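Local coordinates for E3 ubiquitin-protein ligase TRIM65 (Homo sapiens, PDB 7JL4) that acts as an E3 ubiquitin ligase in innate immunity, autophagy and inflammation, and is represented here by its C-terminal PRY-SPRY domain, at residues 21-26 with 63-68. Residues are numbered along the deposited sequence; the frame is centred on the assembly and turned at random.
Sequences NLTFDP and QCAQSF
Phe-24 and Cys-64 meet in a single beta bridge of the PRY-SPRY (B30.2) beta-sandwich, where the chain ahead of strand 33-36 runs past the end of strand 61-63. Two backbone bonds flank them: Ala-65 N donates to Thr-23 O, and Asp-25 N to Gln-63 O, each at 2.8 Å. On the buried side Cys-64 SG sits 4.0 Å from Leu-22 CB and lies obliquely to the Phe-24 ring, 5.0 Å from its centroid; Leu-188 of strand 185-188 touches all three residues. Leu-22 CD2 meets the rim of Phe-68 at CZ (3.6 Å), in the ring plane.

The more solvent-exposed side is polar. The Gln-66 chain turns about CB-CG (chi2 78°), putting CD beside the Thr-23 backbone; Gln-66 OE1 accepts from Thr-23 N at 2.9 Å, and NE2 donates in its own amide plane to Thr-23 OG1. An alanine here would probably leave Thr-23 N without this acceptor and OG1 without its amide donor. Looser are Asp-25, whose OD1 accepts from Val-27 N, and Gln-63, side by side with carboxylate and amide planes 28° apart. Gln-63 NE2 makes a long but nearly straight bond, 3.3 Å, to the anti lone pair of Asp-25 OD2.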
loop_
_atom_site.group_PDB
_atom_site.type_symbol
_atom_site.label_atom_id
_atom_site.label_comp_id
_atom_site.label_asym_id
_atom_site.label_seq_id
_atom_site.Cartn_x
_atom_site.Cartn_y
_atom_site.Cartn_z
ATOM N N ASN A 21 10.811 7.335 -3.617
ATOM C CA ASN A 21 10.616 6.414 -4.745
ATOM C C ASN A 21 10.759 4.962 -4.257
ATOM O O ASN A 21 11.853 4.515 -3.908
ATOM C CB ASN A 21 11.595 6.727 -5.887
ATOM C CG ASN A 21 11.321 8.088 -6.561
ATOM O OD1 ASN A 21 10.206 8.611 -6.510
ATOM N ND2 ASN A 21 12.357 8.674 -7.182
ATOM N N LEU A 22 9.656 4.217 -4.246
ATOM C CA LEU A 22 9.610 2.866 -3.698
ATOM C C LEU A 22 9.788 1.815 -4.789
ATOM O O LEU A 22 9.494 2.053 -5.967
ATOM C CB LEU A 22 8.270 2.614 -2.987
ATOM C CG LEU A 22 7.853 3.562 -1.860
ATOM C CD1 LEU A 22 6.512 3.081 -1.303
ATOM C CD2 LEU A 22 8.930 3.703 -0.787
ATOM N N THR A 23 10.267 0.633 -4.378
ATOM C CA THR A 23 10.333 -0.537 -5.258
ATOM C C THR A 23 9.842 -1.765 -4.501
ATOM O O THR A 23 9.992 -1.852 -3.281
ATOM C CB THR A 23 11.750 -0.800 -5.790
ATOM O OG1 THR A 23 12.663 -0.913 -4.695
ATOM C CG2 THR A 23 12.216 0.324 -6.703
ATOM N N PHE A 24 9.251 -2.714 -5.226
ATOM C CA PHE A 24 8.800 -3.951 -4.591
ATOM C C PHE A 24 9.984 -4.859 -4.255
ATOM O O PHE A 24 11.054 -4.782 -4.866
ATOM C CB PHE A 24 7.799 -4.682 -5.496
ATOM C CG PHE A 24 6.511 -3.936 -5.675
ATOM C CD1 PHE A 24 5.644 -3.757 -4.601
ATOM C CD2 PHE A 24 6.166 -3.400 -6.908
ATOM C CE1 PHE A 24 4.428 -3.062 -4.768
ATOM C CE2 PHE A 24 4.955 -2.727 -7.091
ATOM C CZ PHE A 24 4.090 -2.542 -6.013
ATOM N N ASP A 25 9.795 -5.690 -3.226
ATOM C CA ASP A 25 10.773 -6.686 -2.819
ATOM C C ASP A 25 10.383 -8.006 -3.459
ATOM O O ASP A 25 9.382 -8.608 -3.041
ATOM C CB ASP A 25 10.793 -6.804 -1.289
ATOM C CG ASP A 25 11.613 -7.978 -0.777
ATOM O OD1 ASP A 25 12.268 -8.688 -1.575
ATOM O OD2 ASP A 25 11.574 -8.211 0.459
ATOM N N PRO A 26 11.111 -8.481 -4.475
ATOM C CA PRO A 26 10.715 -9.735 -5.159
ATOM C C PRO A 26 10.785 -10.977 -4.290
ATOM O O PRO A 26 10.083 -11.951 -4.587
ATOM C CB PRO A 26 11.708 -9.833 -6.336
ATOM C CG PRO A 26 12.836 -8.866 -6.008
ATOM C CD PRO A 26 12.272 -7.816 -5.106
ATOM N N GLN A 63 5.653 -6.765 -0.329
ATOM C CA GLN A 63 6.123 -5.586 0.391
ATOM C C GLN A 63 7.203 -4.870 -0.423
ATOM O O GLN A 63 7.665 -5.359 -1.460
ATOM C CB GLN A 63 6.668 -5.953 1.778
ATOM C CG GLN A 63 7.978 -6.744 1.724
ATOM C CD GLN A 63 8.499 -7.171 3.097
ATOM O OE1 GLN A 63 7.832 -6.995 4.113
ATOM N NE2 GLN A 63 9.717 -7.715 3.124
ATOM N N CYS A 64 7.586 -3.685 0.038
ATOM C CA CYS A 64 8.598 -2.905 -0.665
ATOM C C CYS A 64 9.964 -3.149 -0.051
ATOM O O CYS A 64 10.104 -3.682 1.051
ATOM C CB CYS A 64 8.264 -1.413 -0.626
ATOM S SG CYS A 64 6.874 -0.949 -1.680
ATOM N N ALA A 65 10.989 -2.725 -0.779
ATOM C CA ALA A 65 12.358 -2.851 -0.315
ATOM C C ALA A 65 12.781 -1.711 0.591
ATOM O O ALA A 65 13.946 -1.676 0.999
ATOM C CB ALA A 65 13.310 -2.914 -1.513
ATOM N N GLN A 66 11.897 -0.772 0.894
ATOM C CA GLN A 66 12.234 0.372 1.738
ATOM C C GLN A 66 11.500 0.271 3.071
ATOM O O GLN A 66 10.369 -0.222 3.123
ATOM C CB GLN A 66 11.847 1.694 1.058
ATOM C CG GLN A 66 12.669 1.978 -0.213
ATOM C CD GLN A 66 12.196 1.178 -1.427
ATOM O OE1 GLN A 66 11.007 0.828 -1.550
ATOM N NE2 GLN A 66 13.114 0.880 -2.316
ATOM N N SER A 67 12.132 0.768 4.141
ATOM C CA SER A 67 11.500 0.869 5.462
ATOM C C SER A 67 11.722 2.266 6.040
ATOM O O SER A 67 12.692 2.956 5.681
ATOM C CB SER A 67 12.091 -0.164 6.422
ATOM O OG SER A 67 11.793 -1.469 5.967
ATOM N N PHE A 68 10.874 2.670 7.003
ATOM C CA PHE A 68 10.926 4.051 7.515
ATOM C C PHE A 68 10.890 4.095 9.038
ATOM O O PHE A 68 10.121 3.361 9.657
ATOM C CB PHE A 68 9.762 4.860 6.890
ATOM C CG PHE A 68 9.781 4.831 5.378
ATOM C CD1 PHE A 68 10.617 5.688 4.665
ATOM C CD2 PHE A 68 9.032 3.885 4.670
ATOM C CE1 PHE A 68 10.691 5.645 3.272
ATOM C CE2 PHE A 68 9.093 3.834 3.272
ATOM C CZ PHE A 68 9.935 4.713 2.570
#